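Local atomic coordinates of uncharacterized protein (Bacteroides ovatus, PDB entry 4IPB), a protein that is of unknown function but belongs to the putative beta-lactamase-inhibitor-like, PepSY-like family, built on an antiparallel beta sheet with flanking helices. Residues A[78-86]-A[100-111]. Numbering follows the deposited sequence. Where two conformers were deposited one is given.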
ATOM      1  N   TYR A  78       3.220  19.400  -3.518  1.00 20.53           N
ATOM      2  CA  TYR A  78       2.826  18.987  -2.165  1.00 20.55           C
ATOM      3  C   TYR A  78       4.023  18.983  -1.198  1.00 22.22           C
ATOM      4  O   TYR A  78       3.893  18.510  -0.087  1.00 23.29           O
ATOM      5  CB  TYR A  78       2.175  17.604  -2.235  1.00 19.22           C
ATOM      6  CG  TYR A  78       1.041  17.592  -3.189  1.00 18.91           C
ATOM      7  CD1 TYR A  78      -0.182  18.089  -2.829  1.00 18.97           C
ATOM      8  CD2 TYR A  78       1.233  17.198  -4.506  1.00 18.10           C
ATOM      9  CE1 TYR A  78      -1.231  18.143  -3.723  1.00 18.88           C
ATOM     10  CE2 TYR A  78       0.206  17.266  -5.424  1.00 17.93           C
ATOM     11  CZ  TYR A  78      -1.026  17.708  -5.013  1.00 18.22           C
ATOM     12  OH  TYR A  78      -2.025  17.770  -5.939  1.00 19.20           O
ATOM     13  N   ALA A  79       5.155  19.510  -1.656  1.00 22.96           N
ATOM     14  CA  ALA A  79       6.420  19.550  -0.880  1.00 23.67           C
ATOM     15  C   ALA A  79       6.251  20.004   0.563  1.00 26.17           C
ATOM     16  O   ALA A  79       6.896  19.456   1.443  1.00 25.76           O
ATOM     17  CB  ALA A  79       7.464  20.410  -1.602  1.00 24.76           C
ATOM     18  N   ASN A  80       5.366  20.966   0.808  1.00 26.77           N
ATOM     19  CA  ASN A  80       5.166  21.491   2.149  1.00 30.82           C
ATOM     20  C   ASN A  80       3.923  20.981   2.885  1.00 27.95           C
ATOM     21  O   ASN A  80       3.591  21.469   3.963  1.00 29.48           O
ATOM     22  CB  ASN A  80       5.150  23.025   2.083  1.00 36.96           C
ATOM     23  CG  ASN A  80       6.472  23.599   1.571  1.00 41.92           C
ATOM     24  OD1 ASN A  80       7.545  23.126   1.936  1.00 42.62           O
ATOM     25  ND2 ASN A  80       6.394  24.593   0.704  1.00 49.86           N
ATOM     26  N   TRP A  81       3.260  19.980   2.333  1.00 25.17           N
ATOM     27  CA  TRP A  81       2.098  19.379   2.965  1.00 24.77           C
ATOM     28  C   TRP A  81       2.539  18.406   4.086  1.00 24.47           C
ATOM     29  O   TRP A  81       3.689  17.962   4.106  1.00 24.47           O
ATOM     30  CB  TRP A  81       1.264  18.662   1.880  1.00 23.75           C
ATOM     31  CG  TRP A  81       0.443  19.626   1.035  1.00 24.07           C
ATOM     32  CD1 TRP A  81       0.879  20.729   0.382  1.00 24.86           C
ATOM     33  CD2 TRP A  81      -0.952  19.530   0.778  1.00 23.12           C
ATOM     34  NE1 TRP A  81      -0.174  21.360  -0.260  1.00 24.63           N
ATOM     35  CE2 TRP A  81      -1.316  20.648  -0.011  1.00 24.53           C
ATOM     36  CE3 TRP A  81      -1.948  18.641   1.192  1.00 23.60           C
ATOM     37  CZ2 TRP A  81      -2.629  20.861  -0.434  1.00 24.71           C
ATOM     38  CZ3 TRP A  81      -3.246  18.877   0.806  1.00 25.05           C
ATOM     39  CH2 TRP A  81      -3.569  19.970  -0.022  1.00 25.88           C
ATOM     40  N   VAL A  82       1.614  18.058   4.973  1.00 23.79           N
ATOM     41  CA  VAL A  82       1.858  17.111   6.064  1.00 23.65           C
ATOM     42  C   VAL A  82       1.674  15.708   5.552  1.00 21.98           C
ATOM     43  O   VAL A  82       0.653  15.380   4.908  1.00 20.61           O
ATOM     44  CB  VAL A  82       0.864  17.315   7.226  1.00 24.99           C
ATOM     45  CG1 VAL A  82       1.030  16.243   8.300  1.00 25.70           C
ATOM     46  CG2 VAL A  82       1.049  18.698   7.823  1.00 28.23           C
ATOM     47  N   VAL A  83       2.673  14.865   5.802  1.00 21.49           N
ATOM     48  CA  VAL A  83       2.636  13.543   5.226  1.00 20.83           C
ATOM     49  C   VAL A  83       1.990  12.616   6.250  1.00 21.33           C
ATOM     50  O   VAL A  83       2.540  12.415   7.343  1.00 22.93           O
ATOM     51  CB  VAL A  83       4.038  13.077   4.855  1.00 20.71           C
ATOM     52  CG1 VAL A  83       3.995  11.628   4.461  1.00 19.86           C
ATOM     53  CG2 VAL A  83       4.555  13.907   3.697  1.00 21.43           C
ATOM     54  N   ASP A  84       0.812  12.104   5.939  1.00 20.40           N
ATOM     55  CA  ASP A  84       0.087  11.217   6.850  1.00 22.03           C
ATOM     56  C   ASP A  84       0.528   9.766   6.768  1.00 20.31           C
ATOM     57  O   ASP A  84       0.538   9.063   7.793  1.00 20.23           O
ATOM     58  CB  ASP A  84      -1.411  11.237   6.577  1.00 23.10           C
ATOM     59  CG  ASP A  84      -2.061  12.568   6.948  1.00 29.51           C
ATOM     60  OD1 ASP A  84      -1.420  13.454   7.578  1.00 31.90           O
ATOM     61  OD2 ASP A  84      -3.251  12.713   6.598  1.00 35.18           O
ATOM     62  N   ASN A  85       0.858   9.330   5.562  1.00 19.02           N
ATOM     63  CA  ASN A  85       1.295   7.964   5.360  0.60 18.61           C
ATOM     64  C   ASN A  85       2.063   7.833   4.051  1.00 17.39           C
ATOM     65  O   ASN A  85       1.986   8.680   3.159  1.00 15.42           O
ATOM     66  CB  ASN A  85       0.065   7.057   5.419  0.60 19.28           C
ATOM     67  CG  ASN A  85       0.411   5.577   5.533  0.60 21.43           C
ATOM     68  OD1 ASN A  85       1.506   5.182   5.992  0.60 22.75           O
ATOM     69  ND2 ASN A  85      -0.548   4.733   5.157  0.60 22.23           N
ATOM     70  N   VAL A  86       2.865   6.777   3.989  1.00 16.09           N
ATOM     71  CA  VAL A  86       3.657   6.444   2.819  1.00 15.43           C
ATOM     72  C   VAL A  86       3.507   4.937   2.660  1.00 14.44           C
ATOM     73  O   VAL A  86       3.816   4.218   3.605  1.00 14.23           O
ATOM     74  CB  VAL A  86       5.137   6.844   3.009  1.00 16.62           C
ATOM     75  CG1 VAL A  86       5.975   6.484   1.776  1.00 16.82           C
ATOM     76  CG2 VAL A  86       5.274   8.329   3.365  1.00 18.40           C
ATOM     77  N   ILE A 100       1.779   8.359  -1.442  1.00 13.33           N
ATOM     78  CA  ILE A 100       1.985   9.275  -0.311  1.00 13.94           C
ATOM     79  C   ILE A 100       0.671   9.958  -0.036  1.00 14.20           C
ATOM     80  O   ILE A 100       0.113  10.594  -0.927  1.00 13.73           O
ATOM     81  CB  ILE A 100       3.076  10.315  -0.594  1.00 14.81           C
ATOM     82  CG1 ILE A 100       4.354   9.612  -1.081  1.00 14.69           C
ATOM     83  CG2 ILE A 100       3.299  11.178   0.643  1.00 16.16           C
ATOM     84  CD1 ILE A 100       5.479  10.567  -1.459  1.00 15.03           C
ATOM     85  N   LYS A 101       0.160   9.807   1.201  1.00 14.65           N
ATOM     86  CA  LYS A 101      -1.059  10.476   1.608  1.00 15.92           C
ATOM     87  C   LYS A 101      -0.695  11.758   2.329  1.00 16.73           C
ATOM     88  O   LYS A 101       0.052  11.747   3.318  1.00 16.83           O
ATOM     89  CB  LYS A 101      -1.913   9.593   2.510  1.00 17.52           C
ATOM     90  CG  LYS A 101      -3.276  10.173   2.790  1.00 19.88           C
ATOM     91  CD  LYS A 101      -4.068   9.254   3.673  1.00 23.66           C
ATOM     92  CE  LYS A 101      -5.425   9.841   3.962  1.00 27.35           C
ATOM     93  NZ  LYS A 101      -6.089   9.159   5.100  1.00 34.08           N
ATOM     94  N   VAL A 102      -1.205  12.875   1.808  1.00 16.68           N
ATOM     95  CA  VAL A 102      -0.892  14.175   2.369  1.00 18.36           C
ATOM     96  C   VAL A 102      -2.129  14.947   2.766  1.00 20.32           C
ATOM     97  O   VAL A 102      -3.257  14.703   2.254  1.00 20.54           O
ATOM     98  CB  VAL A 102      -0.094  15.034   1.383  1.00 18.03           C
ATOM     99  CG1 VAL A 102       1.238  14.375   1.109  1.00 18.14           C
ATOM    100  CG2 VAL A 102      -0.839  15.246   0.080  1.00 17.18           C
ATOM    101  N   GLY A 103      -1.927  15.842   3.730  1.00 21.47           N
ATOM    102  CA  GLY A 103      -2.962  16.742   4.229  1.00 24.57           C
ATOM    103  C   GLY A 103      -2.293  18.075   4.623  1.00 26.32           C
ATOM    104  O   GLY A 103      -1.121  18.325   4.406  1.00 24.56           O
ATOM    105  N   GLN A 104      -3.051  18.980   5.185  1.00 31.61           N
ATOM    106  CA  GLN A 104      -2.470  20.265   5.634  1.00 36.44           C
ATOM    107  C   GLN A 104      -2.838  20.389   7.065  1.00 36.27           C
ATOM    108  O   GLN A 104      -3.876  19.881   7.451  1.00 38.36           O
ATOM    109  CB  GLN A 104      -3.026  21.427   4.820  1.00 39.60           C
ATOM    110  CG  GLN A 104      -2.291  21.586   3.506  1.00 42.09           C
ATOM    111  CD  GLN A 104      -2.827  22.717   2.659  1.00 47.76           C
ATOM    112  OE1 GLN A 104      -4.042  22.904   2.549  1.00 56.55           O
ATOM    113  NE2 GLN A 104      -1.927  23.468   2.027  1.00 47.90           N
ATOM    114  N   ASP A 105      -1.962  20.976   7.883  1.00 36.02           N
ATOM    115  CA  ASP A 105      -2.331  21.272   9.240  1.00 38.18           C
ATOM    116  C   ASP A 105      -3.553  22.185   9.133  1.00 36.08           C
ATOM    117  O   ASP A 105      -3.620  23.063   8.251  1.00 37.43           O
ATOM    118  CB  ASP A 105      -1.224  22.016  10.013  1.00 43.28           C
ATOM    119  CG  ASP A 105      -0.151  21.107  10.545  1.00 52.17           C
ATOM    120  OD1 ASP A 105      -0.321  19.858  10.569  1.00 55.38           O
ATOM    121  OD2 ASP A 105       0.888  21.667  10.954  1.00 61.71           O
ATOM    122  N   ASN A 106      -4.510  21.920  10.009  1.00 34.11           N
ATOM    123  CA  ASN A 106      -5.694  22.729  10.179  1.00 34.83           C
ATOM    124  C   ASN A 106      -6.759  22.680   9.073  1.00 34.50           C
ATOM    125  O   ASN A 106      -7.724  23.418   9.152  1.00 33.89           O
ATOM    126  CB  ASN A 106      -5.284  24.152  10.461  1.00 35.26           C
ATOM    127  CG  ASN A 106      -4.487  24.283  11.742  1.00 37.00           C
ATOM    128  OD1 ASN A 106      -3.333  24.703  11.715  1.00 39.14           O
ATOM    129  ND2 ASN A 106      -5.117  24.014  12.877  1.00 36.53           N
ATOM    130  N   VAL A 107      -6.628  21.800   8.094  1.00 34.55           N
ATOM    131  CA  VAL A 107      -7.766  21.509   7.177  1.00 37.74           C
ATOM    132  C   VAL A 107      -7.862  20.022   6.873  1.00 34.35           C
ATOM    133  O   VAL A 107      -6.882  19.275   6.985  1.00 31.98           O
ATOM    134  CB  VAL A 107      -7.774  22.311   5.836  1.00 42.42           C
ATOM    135  CG1 VAL A 107      -8.233  23.753   6.060  1.00 44.92           C
ATOM    136  CG2 VAL A 107      -6.420  22.261   5.151  1.00 42.39           C
ATOM    137  N   ASP A 108      -9.070  19.595   6.548  1.00 33.21           N
ATOM    138  CA  ASP A 108      -9.379  18.176   6.439  1.00 35.08           C
ATOM    139  C   ASP A 108      -9.181  17.594   5.033  1.00 31.47           C
ATOM    140  O   ASP A 108      -9.400  16.408   4.816  1.00 31.57           O
ATOM    141  CB  ASP A 108     -10.801  17.925   6.945  1.00 41.31           C
ATOM    142  CG  ASP A 108     -10.957  18.296   8.403  1.00 53.31           C
ATOM    143  OD1 ASP A 108     -10.054  17.925   9.191  1.00 58.68           O
ATOM    144  OD2 ASP A 108     -11.962  18.970   8.762  1.00 56.68           O
ATOM    145  N   ILE A 109      -8.705  18.410   4.106  1.00 29.31           N
ATOM    146  CA  ILE A 109      -8.430  17.939   2.742  1.00 28.99           C
ATOM    147  C   ILE A 109      -7.289  16.901   2.770  1.00 26.49           C
ATOM    148  O   ILE A 109      -6.265  17.135   3.402  1.00 26.21           O
ATOM    149  CB  ILE A 109      -8.096  19.125   1.802  1.00 33.90           C
ATOM    150  CG1 ILE A 109      -7.923  18.627   0.380  1.00 34.88           C
ATOM    151  CG2 ILE A 109      -6.875  19.938   2.263  1.00 40.25           C
ATOM    152  CD1 ILE A 109      -9.252  18.352  -0.250  1.00 40.55           C
ATOM    153  N   LYS A 110      -7.470  15.751   2.116  1.00 23.68           N
ATOM    154  CA  LYS A 110      -6.427  14.746   2.017  1.00 20.99           C
ATOM    155  C   LYS A 110      -6.319  14.283   0.550  1.00 19.28           C
ATOM    156  O   LYS A 110      -7.361  14.075  -0.100  1.00 19.33           O
ATOM    157  CB  LYS A 110      -6.767  13.486   2.827  1.00 22.50           C
ATOM    158  CG  LYS A 110      -7.166  13.680   4.272  1.00 27.33           C
ATOM    159  CD  LYS A 110      -5.961  13.855   5.122  1.00 30.19           C
ATOM    160  CE  LYS A 110      -6.343  14.040   6.582  1.00 33.97           C
ATOM    161  NZ  LYS A 110      -5.187  14.654   7.275  1.00 33.70           N
ATOM    162  N   TYR A 111      -5.093  14.145   0.043  1.00 17.85           N
ATOM    163  CA  TYR A 111      -4.856  13.567  -1.270  1.00 16.50           C
ATOM    164  C   TYR A 111      -3.915  12.373  -1.188  1.00 15.82           C
ATOM    165  O   TYR A 111      -3.026  12.368  -0.345  1.00 16.09           O
ATOM    166  CB  TYR A 111      -4.199  14.564  -2.232  1.00 16.53           C
ATOM    167  CG  TYR A 111      -5.027  15.790  -2.504  1.00 17.32           C
ATOM    168  CD1 TYR A 111      -6.184  15.696  -3.290  1.00 17.43           C
ATOM    169  CD2 TYR A 111      -4.608  17.035  -2.096  1.00 18.46           C
ATOM    170  CE1 TYR A 111      -6.963  16.819  -3.523  1.00 18.54           C
ATOM    171  CE2 TYR A 111      -5.364  18.165  -2.364  1.00 19.61           C
ATOM    172  CZ  TYR A 111      -6.539  18.036  -3.053  1.00 19.53           C
ATOM    173  OH  TYR A 111      -7.231  19.208  -3.269  1.00 21.60           O
TER
HETATM  174  O   HOH W   1      -4.712  10.487   7.283  1.00 34.96           O
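V82 and G103 exchange two backbone hydrogen bonds where strands 82-86 and 100-104 run antiparallel, their axes 150° apart; V83 pairs with V102, and a classic beta bulge follows. D84 and N85 both face K101 there: D84 N donates to K101 O at 2.8 Å, N85 N reaches the same oxygen only weakly, and K101 N returns a bond to N85 O. At the bulge in this hairpin of the PepSY-like sheet, the D84 side chain points toward strand 100-104. K110 comes from strand 107-111 over G103, where a side chain would collide with its NZ, and the NZ meets the syn lone pair of D84 OD2 at 2.8 Å in a salt bridge. A bend at chi2 (-81°) carries the lysine to it. A water donates to the same OD2 and accepts from K101 NZ, so OD2 holds K110 directly and K101 through the water, which would probably favour the charged carboxylate. On the other face of the sheet, V83, V86, I100 and V102 form an apolar strip, and F73 of helix 67-75 packs on V83, I100 and V102. Just before strand 82-86, the type I turn 78-81 delivers W81 into an aromatic cluster with Y78 and Y111. W81 CH2 lies near the plane of the Y111 ring, at its edge, 3.5 Å from Y111 CE2. The indole is sandwiched: Y78 CD1 lies over one face, while the extended Q104 side chain covers the opposite one, its amide stacked 12° from the ring plane and its CG 3.6 Å from the centroid of the six-membered ring.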